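Local coordinates for Xcc1710-like domain-containing protein (PDB 3CPK) that is of unknown function, a bacterial member of the Xcc1710-like (DUF498/DUF598) family that probably shares the MTH938-like alpha/beta fold, at residues T13-A16 and I22-N25; I33-A36 and P40-S43; Q47-I52 and R99-G104; V91-T96 and A127-I132. All blocks are in the same frame, centred on the assembly; numbering follows the deposited sequence.

Contacts 1, 2 and 4 share one core, and contact 3 lies farther off. The centres of contacts 1, 2 and 4 are each about 12 Å from one another. Contact 1, in the small three-stranded sheet, lays V14 and V24 against F35, I33 and V41 of contact 2, at an edge of the five-stranded mixed sheet. Contact 4 joins the interior strand 91-95 of that sheet to helix 123-135, whose A127 also meets V14. Contact 3 lies about 14 Å from contact 4 and 22 Å from contact 1, centre to centre, and reaches the core where P49 and H101 meet T96. With the function unknown, no active site can be assigned to them.

Contact 1: residues T13-A16 and I22-N25; sequences TVTA and IEVN
E23 O is gripped by two amides of the facing strand: T15 N at 2.6 Å and A16 N at 3.3 Å, both from the same face of its carbonyl plane. The buried, well-covered side of the contact is the one that carries V14 and V24. There V14 CG1 passes within 4.2 Å of I22 CG2, the two branched side chains crossing at a slant. V14, V24 and I22 are all buried: F35 lies against both valines, helix 123-135 against V14 and I22. Beta-branched residues suit this place, since they favour extended backbone and offer a broad apolar surface. Strands 14-18 and 21-24 form a beta hairpin, and because T15 and A16 both face E23 the pairing contains a classic beta bulge, shifting the register by one residue. Beyond it E23 N donates to A16 O at 2.7 Å; at the other end N25 N reaches T13 O at 2.8 Å, almost straight, 164° at the hydrogen. The opposite side is partly exposed. The hydrogen-bonded pairing sets E23 CB 3.7 Å from A16 CB, and with CG anti to the backbone N (chi1 -176°) the extended glutamate chain continues beside the alanine methyl. T15 OG1 turns to Q26 N, its hydrogen-bond partner.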
ATOM      1  N   THR A  13      -2.392  -4.260 -10.748  1.00 28.69           N
ATOM      2  CA  THR A  13      -3.246  -5.232 -10.127  1.00 29.93           C
ATOM      3  C   THR A  13      -2.491  -6.312  -9.367  1.00 29.55           C
ATOM      4  O   THR A  13      -1.537  -6.904  -9.892  1.00 29.48           O
ATOM      5  CB  THR A  13      -4.108  -5.872 -11.222  1.00 30.05           C
ATOM      6  OG1 THR A  13      -4.844  -4.836 -11.889  1.00 35.05           O
ATOM      7  CG2 THR A  13      -5.067  -6.898 -10.644  1.00 32.46           C
ATOM      8  N   VAL A  14      -2.916  -6.549  -8.127  1.00 28.86           N
ATOM      9  CA  VAL A  14      -2.325  -7.585  -7.302  1.00 29.57           C
ATOM     10  C   VAL A  14      -2.822  -8.895  -7.907  1.00 32.98           C
ATOM     11  O   VAL A  14      -3.997  -9.252  -7.803  1.00 33.21           O
ATOM     12  CB  VAL A  14      -2.786  -7.474  -5.841  1.00 31.85           C
ATOM     13  CG1 VAL A  14      -2.506  -8.777  -5.112  1.00 30.44           C
ATOM     14  CG2 VAL A  14      -2.060  -6.324  -5.153  1.00 28.17           C
ATOM     15  N   THR A  15      -1.906  -9.602  -8.552  1.00 35.77           N
ATOM     16  CA  THR A  15      -2.211 -10.848  -9.242  1.00 38.30           C
ATOM     17  C   THR A  15      -2.389 -12.096  -8.370  1.00 38.83           C
ATOM     18  O   THR A  15      -3.283 -12.901  -8.599  1.00 37.38           O
ATOM     19  CB  THR A  15      -1.123 -11.127 -10.299  1.00 37.10           C
ATOM     20  OG1 THR A  15      -1.215 -10.150 -11.340  1.00 41.60           O
ATOM     21  CG2 THR A  15      -1.307 -12.501 -10.900  1.00 45.77           C
ATOM     22  N   ALA A  16      -1.513 -12.259  -7.393  1.00 41.20           N
ATOM     23  CA  ALA A  16      -1.570 -13.395  -6.496  1.00 41.74           C
ATOM     24  C   ALA A  16      -0.898 -12.961  -5.208  1.00 44.27           C
ATOM     25  O   ALA A  16      -0.218 -11.938  -5.166  1.00 42.16           O
ATOM     26  CB  ALA A  16      -0.844 -14.593  -7.102  1.00 41.09           C
ATOM     27  N   ILE A  22       4.004 -11.005  -2.740  1.00 40.95           N
ATOM     28  CA  ILE A  22       2.812 -10.444  -3.338  1.00 38.36           C
ATOM     29  C   ILE A  22       3.163 -10.469  -4.816  1.00 38.20           C
ATOM     30  O   ILE A  22       4.294 -10.171  -5.197  1.00 36.94           O
ATOM     31  CB  ILE A  22       2.562  -8.990  -2.896  1.00 38.45           C
ATOM     32  CG1 ILE A  22       2.279  -8.952  -1.395  1.00 39.74           C
ATOM     33  CG2 ILE A  22       1.383  -8.403  -3.662  1.00 39.60           C
ATOM     34  CD1 ILE A  22       1.104  -9.834  -0.965  1.00 44.68           C
ATOM     35  N   GLU A  23       2.216 -10.872  -5.645  1.00 37.26           N
ATOM     36  CA  GLU A  23       2.451 -10.895  -7.074  1.00 35.18           C
ATOM     37  C   GLU A  23       1.660  -9.732  -7.646  1.00 35.04           C
ATOM     38  O   GLU A  23       0.440  -9.641  -7.472  1.00 36.37           O
ATOM     39  CB  GLU A  23       1.968 -12.213  -7.675  1.00 33.83           C
ATOM     40  CG  GLU A  23       2.277 -12.358  -9.154  1.00 44.33           C
ATOM     41  CD  GLU A  23       1.863 -13.707  -9.714  1.00 51.11           C
ATOM     42  OE1 GLU A  23       0.860 -13.765 -10.454  1.00 51.31           O
ATOM     43  OE2 GLU A  23       2.541 -14.714  -9.409  1.00 46.75           O
ATOM     44  N   VAL A  24       2.355  -8.821  -8.307  1.00 32.88           N
ATOM     45  CA  VAL A  24       1.686  -7.687  -8.903  1.00 30.75           C
ATOM     46  C   VAL A  24       1.918  -7.740 -10.405  1.00 32.52           C
ATOM     47  O   VAL A  24       3.053  -7.885 -10.860  1.00 32.14           O
ATOM     48  CB  VAL A  24       2.228  -6.369  -8.325  1.00 29.32           C
ATOM     49  CG1 VAL A  24       1.393  -5.186  -8.818  1.00 32.50           C
ATOM     50  CG2 VAL A  24       2.213  -6.434  -6.817  1.00 29.68           C
ATOM     51  N   ASN A  25       0.833  -7.645 -11.171  1.00 32.23           N
ATOM     52  CA  ASN A  25       0.916  -7.677 -12.625  1.00 32.38           C
ATOM     53  C   ASN A  25       1.678  -8.925 -13.073  1.00 31.57           C
ATOM     54  O   ASN A  25       2.418  -8.903 -14.065  1.00 30.13           O
ATOM     55  CB  ASN A  25       1.608  -6.400 -13.133  1.00 29.45           C
ATOM     56  CG  ASN A  25       0.897  -5.114 -12.672  1.00 30.34           C
ATOM     57  OD1 ASN A  25       1.502  -4.047 -12.607  1.00 34.78           O
ATOM     58  ND2 ASN A  25      -0.384  -5.222 -12.362  1.00 24.59           N
TER

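Contact 2: residues I33-A36 and P40-S43; sequences IAFA and PVAS
A34 N donates to A42 O at 2.8 Å, the shortest direct polar bond between 33-36 and 40-43. The return bond, from A42 N to A34 O at 2.9 Å, is more bent at the hydrogen (133°). Together they make A34 and A42 an antiparallel hydrogen-bonded pair, whose small methyl groups share one face of the sheet. Toward the turn, direct pairing gives way to a water that accepts from A36 N at 2.9 Å and donates to P40 O at 2.7 Å. Proline suits P40, because its backbone has no amide hydrogen to satisfy and the contact there uses the carbonyl. The apolar side is organised by V41 CG1, which sits anti to its own nitrogen (chi1 176°) and touches I33 CD1 at 3.8 Å and F35 CD2 at 3.9 Å. I33 crosses the valine at a slant, whereas F35 runs alongside it. F35 CG stands between the backbone N and the carbonyl carbon (chi1 61°), which brings the ring beside V41, and I33 CG1 takes the same position, from which CD1 extends to the valine methyl. This hairpin forms one margin of the mixed sheet: strand 33-35 pairs on its other side with 140-144, strand 42-43 is outermost, and V24 of strand 21-24 packs on I33, F35 and V41.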
ATOM      1  N   ILE A  33       6.801  -2.888  -1.162  1.00 30.80           N
ATOM      2  CA  ILE A  33       6.511  -2.060  -2.320  1.00 28.41           C
ATOM      3  C   ILE A  33       5.346  -1.112  -2.040  1.00 29.83           C
ATOM      4  O   ILE A  33       4.649  -1.225  -1.032  1.00 30.98           O
ATOM      5  CB  ILE A  33       6.154  -2.932  -3.555  1.00 24.02           C
ATOM      6  CG1 ILE A  33       4.980  -3.855  -3.214  1.00 23.44           C
ATOM      7  CG2 ILE A  33       7.370  -3.750  -3.981  1.00 20.94           C
ATOM      8  CD1 ILE A  33       4.533  -4.746  -4.353  1.00 19.51           C
ATOM      9  N   ALA A  34       5.157  -0.162  -2.942  1.00 29.76           N
ATOM     10  CA  ALA A  34       4.076   0.804  -2.828  1.00 31.10           C
ATOM     11  C   ALA A  34       3.684   1.146  -4.254  1.00 30.57           C
ATOM     12  O   ALA A  34       4.516   1.095  -5.161  1.00 32.01           O
ATOM     13  CB  ALA A  34       4.544   2.049  -2.080  1.00 30.43           C
ATOM     14  N   PHE A  35       2.416   1.466  -4.469  1.00 31.04           N
ATOM     15  CA  PHE A  35       1.973   1.796  -5.808  1.00 30.35           C
ATOM     16  C   PHE A  35       0.525   2.208  -5.836  1.00 28.96           C
ATOM     17  O   PHE A  35      -0.242   1.929  -4.917  1.00 28.88           O
ATOM     18  CB  PHE A  35       2.202   0.606  -6.767  1.00 29.63           C
ATOM     19  CG  PHE A  35       1.456  -0.649  -6.385  1.00 29.89           C
ATOM     20  CD1 PHE A  35       0.183  -0.899  -6.892  1.00 27.22           C
ATOM     21  CD2 PHE A  35       2.022  -1.570  -5.500  1.00 30.95           C
ATOM     22  CE1 PHE A  35      -0.520  -2.042  -6.536  1.00 24.48           C
ATOM     23  CE2 PHE A  35       1.331  -2.724  -5.131  1.00 32.19           C
ATOM     24  CZ  PHE A  35       0.052  -2.962  -5.649  1.00 24.44           C
ATOM     25  N   ALA A  36       0.181   2.893  -6.916  1.00 31.05           N
ATOM     26  CA  ALA A  36      -1.159   3.379  -7.169  1.00 31.74           C
ATOM     27  C   ALA A  36      -1.635   2.597  -8.383  1.00 31.46           C
ATOM     28  O   ALA A  36      -0.891   1.781  -8.928  1.00 32.32           O
ATOM     29  CB  ALA A  36      -1.117   4.863  -7.477  1.00 32.51           C
ATOM     30  N   PRO A  40       4.428   3.258 -11.719  1.00 33.14           N
ATOM     31  CA  PRO A  40       5.243   2.067 -11.482  1.00 32.97           C
ATOM     32  C   PRO A  40       4.981   1.493 -10.098  1.00 34.70           C
ATOM     33  O   PRO A  40       4.397   2.161  -9.232  1.00 31.70           O
ATOM     34  CB  PRO A  40       6.686   2.593 -11.583  1.00 32.66           C
ATOM     35  CG  PRO A  40       6.553   3.955 -12.247  1.00 34.44           C
ATOM     36  CD  PRO A  40       5.264   4.469 -11.672  1.00 35.32           C
ATOM     37  N   VAL A  41       5.419   0.250  -9.908  1.00 33.78           N
ATOM     38  CA  VAL A  41       5.310  -0.414  -8.625  1.00 35.77           C
ATOM     39  C   VAL A  41       6.635  -0.052  -7.991  1.00 38.21           C
ATOM     40  O   VAL A  41       7.665  -0.625  -8.336  1.00 40.66           O
ATOM     41  CB  VAL A  41       5.257  -1.926  -8.766  1.00 33.03           C
ATOM     42  CG1 VAL A  41       5.246  -2.559  -7.390  1.00 30.77           C
ATOM     43  CG2 VAL A  41       4.037  -2.324  -9.575  1.00 34.60           C
ATOM     44  N   ALA A  42       6.622   0.906  -7.073  1.00 38.78           N
ATOM     45  CA  ALA A  42       7.863   1.339  -6.451  1.00 39.87           C
ATOM     46  C   ALA A  42       8.262   0.536  -5.226  1.00 40.59           C
ATOM     47  O   ALA A  42       7.414  -0.064  -4.564  1.00 38.27           O
ATOM     48  CB  ALA A  42       7.764   2.815  -6.081  1.00 41.53           C
ATOM     49  N   SER A  43       9.565   0.527  -4.935  1.00 40.59           N
ATOM     50  CA  SER A  43      10.078  -0.150  -3.754  1.00 43.17           C
ATOM     51  C   SER A  43       9.910   0.805  -2.603  1.00 42.61           C
ATOM     52  O   SER A  43      10.128   2.021  -2.673  1.00 43.18           O
ATOM     53  CB  SER A  43      11.556  -0.528  -3.930  1.00 42.56           C
ATOM     54  OG  SER A  43      12.333   0.600  -4.290  1.00 46.16           O
TER
HETATM   55  O   HOH W   1       2.257   3.685  -8.748  1.00 32.40           O

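Contact 3: residues Q47-I52 and R99-G104; sequences QRPADI and RQHLLG
P49 lays its CB over one face of the H101 imidazole, a CH-pi contact with the carbon 3.8 Å from the ring centroid and 19° off the ring normal. H101 reaches it with CG anti to the backbone N (chi1 172°), and chi2 near 96° turns the flat of the ring to the proline. The carbon stands offset toward the rim, closest to CG at 3.6 Å. Proline suits such a place: its rigid ring presents C-H groups to an aromatic face at little entropic cost. In the plane of the imidazole, at its edge, a water lies 2.6 Å from H101 NE2 and donates to P49 O at 3.3 Å, which probably helps to hold the ring's rotation. Neither segment is regular structure; each lies in a loop between a strand and a helix, 54-61 after the first and 105-112 after the second, with G104 as the N-cap of the latter. Deeper in, I52 CG2 meets L103 CD2 at 3.9 Å, the two chains crossing at about a right angle. L103 gets there with CG set opposite the carbonyl carbon and an extended second torsion. Beyond these tips L145 lies against I52, while V118 and A120 of strand 117-121 lie against L103.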
ATOM      1  N   GLN A  47      10.838  -2.689   6.320  1.00 55.46           N
ATOM      2  CA  GLN A  47      11.056  -4.060   6.593  1.00 57.29           C
ATOM      3  C   GLN A  47      10.350  -4.632   7.796  1.00 55.71           C
ATOM      4  O   GLN A  47      10.177  -5.853   7.922  1.00 57.30           O
ATOM      5  CB  GLN A  47      12.569  -4.216   6.666  1.00 59.88           C
ATOM      6  CG  GLN A  47      13.085  -5.619   6.574  1.00 65.59           C
ATOM      7  CD  GLN A  47      14.553  -5.685   6.193  1.00 73.18           C
ATOM      8  OE1 GLN A  47      15.224  -4.660   6.063  1.00 74.00           O
ATOM      9  NE2 GLN A  47      15.060  -6.906   6.011  1.00 72.92           N
ATOM     10  N   ARG A  48      10.012  -3.743   8.719  1.00 52.47           N
ATOM     11  CA  ARG A  48       9.225  -4.134   9.866  1.00 49.14           C
ATOM     12  C   ARG A  48       8.240  -3.042  10.185  1.00 48.39           C
ATOM     13  O   ARG A  48       8.572  -1.871  10.270  1.00 47.29           O
ATOM     14  CB  ARG A  48      10.060  -4.449  11.097  1.00 49.63           C
ATOM     15  N   PRO A  49       6.991  -3.435  10.368  1.00 50.03           N
ATOM     16  CA  PRO A  49       5.880  -2.537  10.698  1.00 50.13           C
ATOM     17  C   PRO A  49       6.395  -1.604  11.802  1.00 50.97           C
ATOM     18  O   PRO A  49       5.805  -0.572  12.099  1.00 52.77           O
ATOM     19  CB  PRO A  49       4.820  -3.493  11.246  1.00 49.75           C
ATOM     20  CG  PRO A  49       5.652  -4.702  11.702  1.00 50.41           C
ATOM     21  CD  PRO A  49       6.668  -4.840  10.645  1.00 49.57           C
ATOM     22  N   ALA A  50       7.494  -2.005  12.435  1.00 51.35           N
ATOM     23  CA  ALA A  50       8.089  -1.230  13.522  1.00 51.70           C
ATOM     24  C   ALA A  50       8.842   0.006  13.034  1.00 52.87           C
ATOM     25  O   ALA A  50       8.881   1.024  13.726  1.00 54.90           O
ATOM     26  CB  ALA A  50       9.015  -2.117  14.347  1.00 50.93           C
ATOM     27  N   ASP A  51       9.442  -0.088  11.850  1.00 51.77           N
ATOM     28  CA  ASP A  51      10.164   1.044  11.298  1.00 54.86           C
ATOM     29  C   ASP A  51       9.345   1.838  10.283  1.00 54.79           C
ATOM     30  O   ASP A  51       9.896   2.446   9.365  1.00 56.35           O
ATOM     31  CB  ASP A  51      11.515   0.640  10.656  1.00 58.17           C
ATOM     32  CG  ASP A  51      11.761  -0.861  10.615  1.00 61.38           C
ATOM     33  OD1 ASP A  51      11.743  -1.435   9.499  1.00 62.62           O
ATOM     34  OD2 ASP A  51      12.001  -1.461  11.688  1.00 62.59           O
ATOM     35  N   ILE A  52       8.027   1.833  10.454  1.00 53.55           N
ATOM     36  CA  ILE A  52       7.134   2.578   9.576  1.00 51.77           C
ATOM     37  C   ILE A  52       6.952   3.963  10.179  1.00 53.75           C
ATOM     38  O   ILE A  52       6.544   4.094  11.337  1.00 54.49           O
ATOM     39  CB  ILE A  52       5.753   1.891   9.459  1.00 51.64           C
ATOM     40  CG1 ILE A  52       5.861   0.671   8.537  1.00 50.68           C
ATOM     41  CG2 ILE A  52       4.718   2.880   8.937  1.00 48.66           C
ATOM     42  CD1 ILE A  52       4.646  -0.230   8.548  1.00 38.59           C
ATOM     43  N   ARG A  99       0.238  -9.955  10.104  1.00 27.65           N
ATOM     44  CA  ARG A  99      -0.880  -9.589  10.950  1.00 29.96           C
ATOM     45  C   ARG A  99      -0.989  -8.086  10.977  1.00 33.12           C
ATOM     46  O   ARG A  99      -0.078  -7.376  10.546  1.00 31.11           O
ATOM     47  CB  ARG A  99      -0.692 -10.126  12.372  1.00 30.97           C
ATOM     48  CG  ARG A  99      -1.438 -11.413  12.634  1.00 39.17           C
ATOM     49  CD  ARG A  99      -1.211 -11.934  14.035  1.00 48.36           C
ATOM     50  NE  ARG A  99       0.189 -12.272  14.253  1.00 51.28           N
ATOM     51  CZ  ARG A  99       1.018 -11.557  15.007  1.00 60.33           C
ATOM     52  NH1 ARG A  99       0.580 -10.461  15.621  1.00 57.49           N
ATOM     53  NH2 ARG A  99       2.284 -11.938  15.144  1.00 56.55           N
ATOM     54  N   GLN A 100      -2.123  -7.601  11.469  1.00 35.02           N
ATOM     55  CA  GLN A 100      -2.337  -6.178  11.564  1.00 36.40           C
ATOM     56  C   GLN A 100      -1.423  -5.617  12.645  1.00 37.11           C
ATOM     57  O   GLN A 100      -1.051  -6.308  13.590  1.00 37.65           O
ATOM     58  CB  GLN A 100      -3.800  -5.900  11.886  1.00 37.20           C
ATOM     59  CG  GLN A 100      -4.053  -4.534  12.477  1.00 47.11           C
ATOM     60  CD  GLN A 100      -4.287  -4.607  13.966  1.00 52.24           C
ATOM     61  OE1 GLN A 100      -3.484  -5.170  14.710  1.00 53.18           O
ATOM     62  NE2 GLN A 100      -5.400  -4.037  14.413  1.00 63.48           N
ATOM     63  N   HIS A 101      -1.046  -4.361  12.472  1.00 37.31           N
ATOM     64  CA  HIS A 101      -0.175  -3.657  13.396  1.00 39.72           C
ATOM     65  C   HIS A 101      -0.755  -2.257  13.447  1.00 42.51           C
ATOM     66  O   HIS A 101      -0.884  -1.598  12.416  1.00 43.53           O
ATOM     67  CB  HIS A 101       1.245  -3.606  12.838  1.00 40.90           C
ATOM     68  CG  HIS A 101       2.181  -2.745  13.628  1.00 48.24           C
ATOM     69  ND1 HIS A 101       3.032  -3.251  14.590  1.00 49.86           N
ATOM     70  CD2 HIS A 101       2.397  -1.408  13.604  1.00 49.96           C
ATOM     71  CE1 HIS A 101       3.728  -2.263  15.121  1.00 50.89           C
ATOM     72  NE2 HIS A 101       3.361  -1.134  14.542  1.00 51.27           N
ATOM     73  N   LEU A 102      -1.118  -1.808  14.640  1.00 45.06           N
ATOM     74  CA  LEU A 102      -1.695  -0.486  14.791  1.00 46.81           C
ATOM     75  C   LEU A 102      -0.684   0.618  14.531  1.00 46.64           C
ATOM     76  O   LEU A 102       0.428   0.597  15.057  1.00 47.83           O
ATOM     77  CB  LEU A 102      -2.282  -0.333  16.193  1.00 47.28           C
ATOM     78  CG  LEU A 102      -2.389   1.083  16.776  1.00 52.58           C
ATOM     79  CD1 LEU A 102      -3.176   1.992  15.849  1.00 54.15           C
ATOM     80  CD2 LEU A 102      -3.052   0.999  18.142  1.00 50.11           C
ATOM     81  N   LEU A 103      -1.085   1.579  13.703  1.00 47.83           N
ATOM     82  CA  LEU A 103      -0.251   2.730  13.374  1.00 48.20           C
ATOM     83  C   LEU A 103      -0.661   3.867  14.308  1.00 48.85           C
ATOM     84  O   LEU A 103      -1.850   4.145  14.464  1.00 50.31           O
ATOM     85  CB  LEU A 103      -0.485   3.165  11.929  1.00 46.04           C
ATOM     86  CG  LEU A 103      -0.157   2.206  10.789  1.00 43.93           C
ATOM     87  CD1 LEU A 103      -0.795   2.723   9.521  1.00 45.10           C
ATOM     88  CD2 LEU A 103       1.332   2.080  10.620  1.00 38.11           C
ATOM     89  N   GLY A 104       0.315   4.534  14.909  1.00 49.41           N
ATOM     90  CA  GLY A 104      -0.004   5.609  15.829  1.00 51.09           C
ATOM     91  C   GLY A 104      -0.213   6.981  15.218  1.00 53.47           C
ATOM     92  O   GLY A 104       0.105   7.209  14.054  1.00 53.50           O
TER
HETATM   93  O   HOH W   2       4.661   1.058  14.708  1.00 35.71           O

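Contact 4: residues V91-T96 and A127-I132; sequences VLLVGT and ARTYNI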
ATOM      1  N   VAL A  91      -7.632   6.872  -0.067  1.00 47.74           N
ATOM      2  CA  VAL A  91      -7.163   5.999   0.998  1.00 43.65           C
ATOM      3  C   VAL A  91      -5.750   5.462   0.785  1.00 40.37           C
ATOM      4  O   VAL A  91      -5.372   5.119  -0.337  1.00 39.84           O
ATOM      5  CB  VAL A  91      -8.082   4.751   1.108  1.00 44.20           C
ATOM      6  CG1 VAL A  91      -7.895   4.064   2.452  1.00 42.85           C
ATOM      7  CG2 VAL A  91      -9.528   5.144   0.880  1.00 48.11           C
ATOM      8  N   LEU A  92      -4.971   5.401   1.860  1.00 36.24           N
ATOM      9  CA  LEU A  92      -3.647   4.808   1.786  1.00 34.33           C
ATOM     10  C   LEU A  92      -3.748   3.529   2.599  1.00 36.20           C
ATOM     11  O   LEU A  92      -3.891   3.558   3.823  1.00 37.66           O
ATOM     12  CB  LEU A  92      -2.548   5.686   2.387  1.00 32.56           C
ATOM     13  CG  LEU A  92      -1.240   4.886   2.586  1.00 36.23           C
ATOM     14  CD1 LEU A  92      -0.830   4.205   1.279  1.00 31.21           C
ATOM     15  CD2 LEU A  92      -0.128   5.793   3.079  1.00 34.89           C
ATOM     16  N   LEU A  93      -3.708   2.408   1.898  1.00 35.59           N
ATOM     17  CA  LEU A  93      -3.769   1.101   2.522  1.00 32.90           C
ATOM     18  C   LEU A  93      -2.357   0.724   2.921  1.00 32.78           C
ATOM     19  O   LEU A  93      -1.418   0.913   2.148  1.00 33.44           O
ATOM     20  CB  LEU A  93      -4.297   0.068   1.524  1.00 35.69           C
ATOM     21  CG  LEU A  93      -5.790  -0.224   1.379  1.00 31.26           C
ATOM     22  CD1 LEU A  93      -6.630   0.977   1.766  1.00 34.83           C
ATOM     23  CD2 LEU A  93      -6.053  -0.655  -0.047  1.00 31.31           C
ATOM     24  N   VAL A  94      -2.201   0.201   4.127  1.00 32.18           N
ATOM     25  CA  VAL A  94      -0.890  -0.215   4.582  1.00 31.10           C
ATOM     26  C   VAL A  94      -0.911  -1.675   5.049  1.00 32.83           C
ATOM     27  O   VAL A  94      -1.604  -2.030   6.013  1.00 31.97           O
ATOM     28  CB  VAL A  94      -0.384   0.689   5.717  1.00 30.97           C
ATOM     29  CG1 VAL A  94       1.048   0.289   6.108  1.00 27.07           C
ATOM     30  CG2 VAL A  94      -0.431   2.137   5.267  1.00 27.62           C
ATOM     31  N   GLY A  95      -0.169  -2.514   4.324  1.00 33.43           N
ATOM     32  CA  GLY A  95      -0.069  -3.927   4.652  1.00 31.59           C
ATOM     33  C   GLY A  95       1.104  -4.119   5.583  1.00 33.47           C
ATOM     34  O   GLY A  95       2.254  -4.033   5.174  1.00 35.24           O
ATOM     35  N   THR A  96       0.808  -4.370   6.849  1.00 35.58           N
ATOM     36  CA  THR A  96       1.832  -4.536   7.867  1.00 33.79           C
ATOM     37  C   THR A  96       2.317  -5.967   8.001  1.00 34.36           C
ATOM     38  O   THR A  96       2.740  -6.403   9.074  1.00 37.94           O
ATOM     39  CB  THR A  96       1.315  -4.023   9.228  1.00 33.87           C
ATOM     40  OG1 THR A  96       0.141  -4.754   9.625  1.00 27.43           O
ATOM     41  CG2 THR A  96       0.963  -2.550   9.106  1.00 30.14           C
ATOM     42  N   ALA A 127      -3.604  -6.060   0.070  1.00 32.04           N
ATOM     43  CA  ALA A 127      -3.514  -6.350  -1.355  1.00 33.62           C
ATOM     44  C   ALA A 127      -4.891  -6.557  -1.974  1.00 34.38           C
ATOM     45  O   ALA A 127      -5.220  -6.004  -3.023  1.00 32.81           O
ATOM     46  CB  ALA A 127      -2.647  -7.594  -1.569  1.00 31.00           C
ATOM     47  N   ARG A 128      -5.684  -7.375  -1.303  1.00 34.90           N
ATOM     48  CA  ARG A 128      -7.033  -7.700  -1.718  1.00 31.82           C
ATOM     49  C   ARG A 128      -7.957  -6.483  -1.594  1.00 31.21           C
ATOM     50  O   ARG A 128      -8.850  -6.273  -2.418  1.00 32.38           O
ATOM     51  CB  ARG A 128      -7.515  -8.846  -0.849  1.00 31.24           C
ATOM     52  CG  ARG A 128      -8.979  -9.173  -0.916  1.00 41.92           C
ATOM     53  CD  ARG A 128      -9.274 -10.107   0.239  1.00 51.99           C
ATOM     54  NE  ARG A 128      -8.215 -11.110   0.342  1.00 61.81           N
ATOM     55  CZ  ARG A 128      -7.641 -11.497   1.479  1.00 63.39           C
ATOM     56  NH1 ARG A 128      -8.021 -10.968   2.637  1.00 53.63           N
ATOM     57  NH2 ARG A 128      -6.672 -12.406   1.452  1.00 56.60           N
ATOM     58  N   THR A 129      -7.751  -5.672  -0.567  1.00 31.13           N
ATOM     59  CA  THR A 129      -8.589  -4.489  -0.414  1.00 30.64           C
ATOM     60  C   THR A 129      -8.215  -3.455  -1.481  1.00 31.21           C
ATOM     61  O   THR A 129      -9.041  -2.644  -1.896  1.00 29.97           O
ATOM     62  CB  THR A 129      -8.451  -3.864   0.999  1.00 29.74           C
ATOM     63  OG1 THR A 129      -8.874  -4.809   1.988  1.00 27.83           O
ATOM     64  CG2 THR A 129      -9.318  -2.649   1.120  1.00 27.67           C
ATOM     65  N   TYR A 130      -6.966  -3.500  -1.926  1.00 32.49           N
ATOM     66  CA  TYR A 130      -6.491  -2.587  -2.959  1.00 31.90           C
ATOM     67  C   TYR A 130      -7.165  -2.900  -4.291  1.00 32.61           C
ATOM     68  O   TYR A 130      -7.627  -1.996  -4.988  1.00 32.07           O
ATOM     69  CB  TYR A 130      -4.974  -2.706  -3.138  1.00 28.64           C
ATOM     70  CG  TYR A 130      -4.506  -2.140  -4.453  1.00 25.85           C
ATOM     71  CD1 TYR A 130      -4.199  -0.790  -4.586  1.00 29.98           C
ATOM     72  CD2 TYR A 130      -4.458  -2.942  -5.593  1.00 25.19           C
ATOM     73  CE1 TYR A 130      -3.861  -0.251  -5.835  1.00 30.02           C
ATOM     74  CE2 TYR A 130      -4.132  -2.416  -6.829  1.00 25.11           C
ATOM     75  CZ  TYR A 130      -3.835  -1.072  -6.946  1.00 25.01           C
ATOM     76  OH  TYR A 130      -3.545  -0.549  -8.179  1.00 25.36           O
ATOM     77  N   ASN A 131      -7.187  -4.181  -4.656  1.00 31.59           N
ATOM     78  CA  ASN A 131      -7.804  -4.595  -5.905  1.00 31.67           C
ATOM     79  C   ASN A 131      -9.241  -4.097  -5.956  1.00 34.62           C
ATOM     80  O   ASN A 131      -9.703  -3.606  -6.986  1.00 37.36           O
ATOM     81  CB  ASN A 131      -7.802  -6.125  -6.043  1.00 30.62           C
ATOM     82  CG  ASN A 131      -6.469  -6.686  -6.543  1.00 30.49           C
ATOM     83  OD1 ASN A 131      -6.259  -7.902  -6.514  1.00 33.04           O
ATOM     84  ND2 ASN A 131      -5.574  -5.812  -7.009  1.00 25.60           N
ATOM     85  N   ILE A 132      -9.944  -4.219  -4.835  1.00 36.90           N
ATOM     86  CA  ILE A 132     -11.337  -3.797  -4.767  1.00 35.36           C
ATOM     87  C   ILE A 132     -11.518  -2.295  -4.899  1.00 32.80           C
ATOM     88  O   ILE A 132     -12.271  -1.840  -5.748  1.00 34.57           O
ATOM     89  CB  ILE A 132     -12.008  -4.302  -3.463  1.00 34.25           C
ATOM     90  CG1 ILE A 132     -12.119  -5.825  -3.519  1.00 34.59           C
ATOM     91  CG2 ILE A 132     -13.403  -3.693  -3.307  1.00 31.71           C
ATOM     92  CD1 ILE A 132     -12.608  -6.456  -2.241  1.00 39.02           C
TER
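The Y130 ring turns away from L93, which meets instead the root of this side chain: L93 CD2 lies 3.5 Å from Y130 CA and 3.9 Å from Y130 CB. With CG anti to the backbone N (chi1 162°), the phenol is carried off toward F35, with which it makes an edge-to-face ring pair, and V142 and P37 also touch it. Its hydroxyl is hydrogen-bonded to N12 O, so the polar end of a buried tyrosine is satisfied. One methyl of L93, CD2, does the touching across this contact. Besides the tyrosine backbone it comes to 3.8 Å from T129 C and to 4.0 Å from T129 CG2. T129 turns its CG2 toward the strand while its OG1 bonds back to A125 O, one turn earlier in the helix. That division suits threonine, whose hydroxyl can be absorbed by a helix carbonyl and whose methyl can join an apolar interior. Leucine suits the strand position, its long branched end spanning the gap between sheet and helix, with V140 and V142 beside it. Helix 123-135 links the edge strand 117-121 to 140-144, and 91-95 lies between these two parallel strands; the helix thus packs over a sheet it helps to connect, the layering of a beta-alpha-beta crossover in an alpha/beta fold.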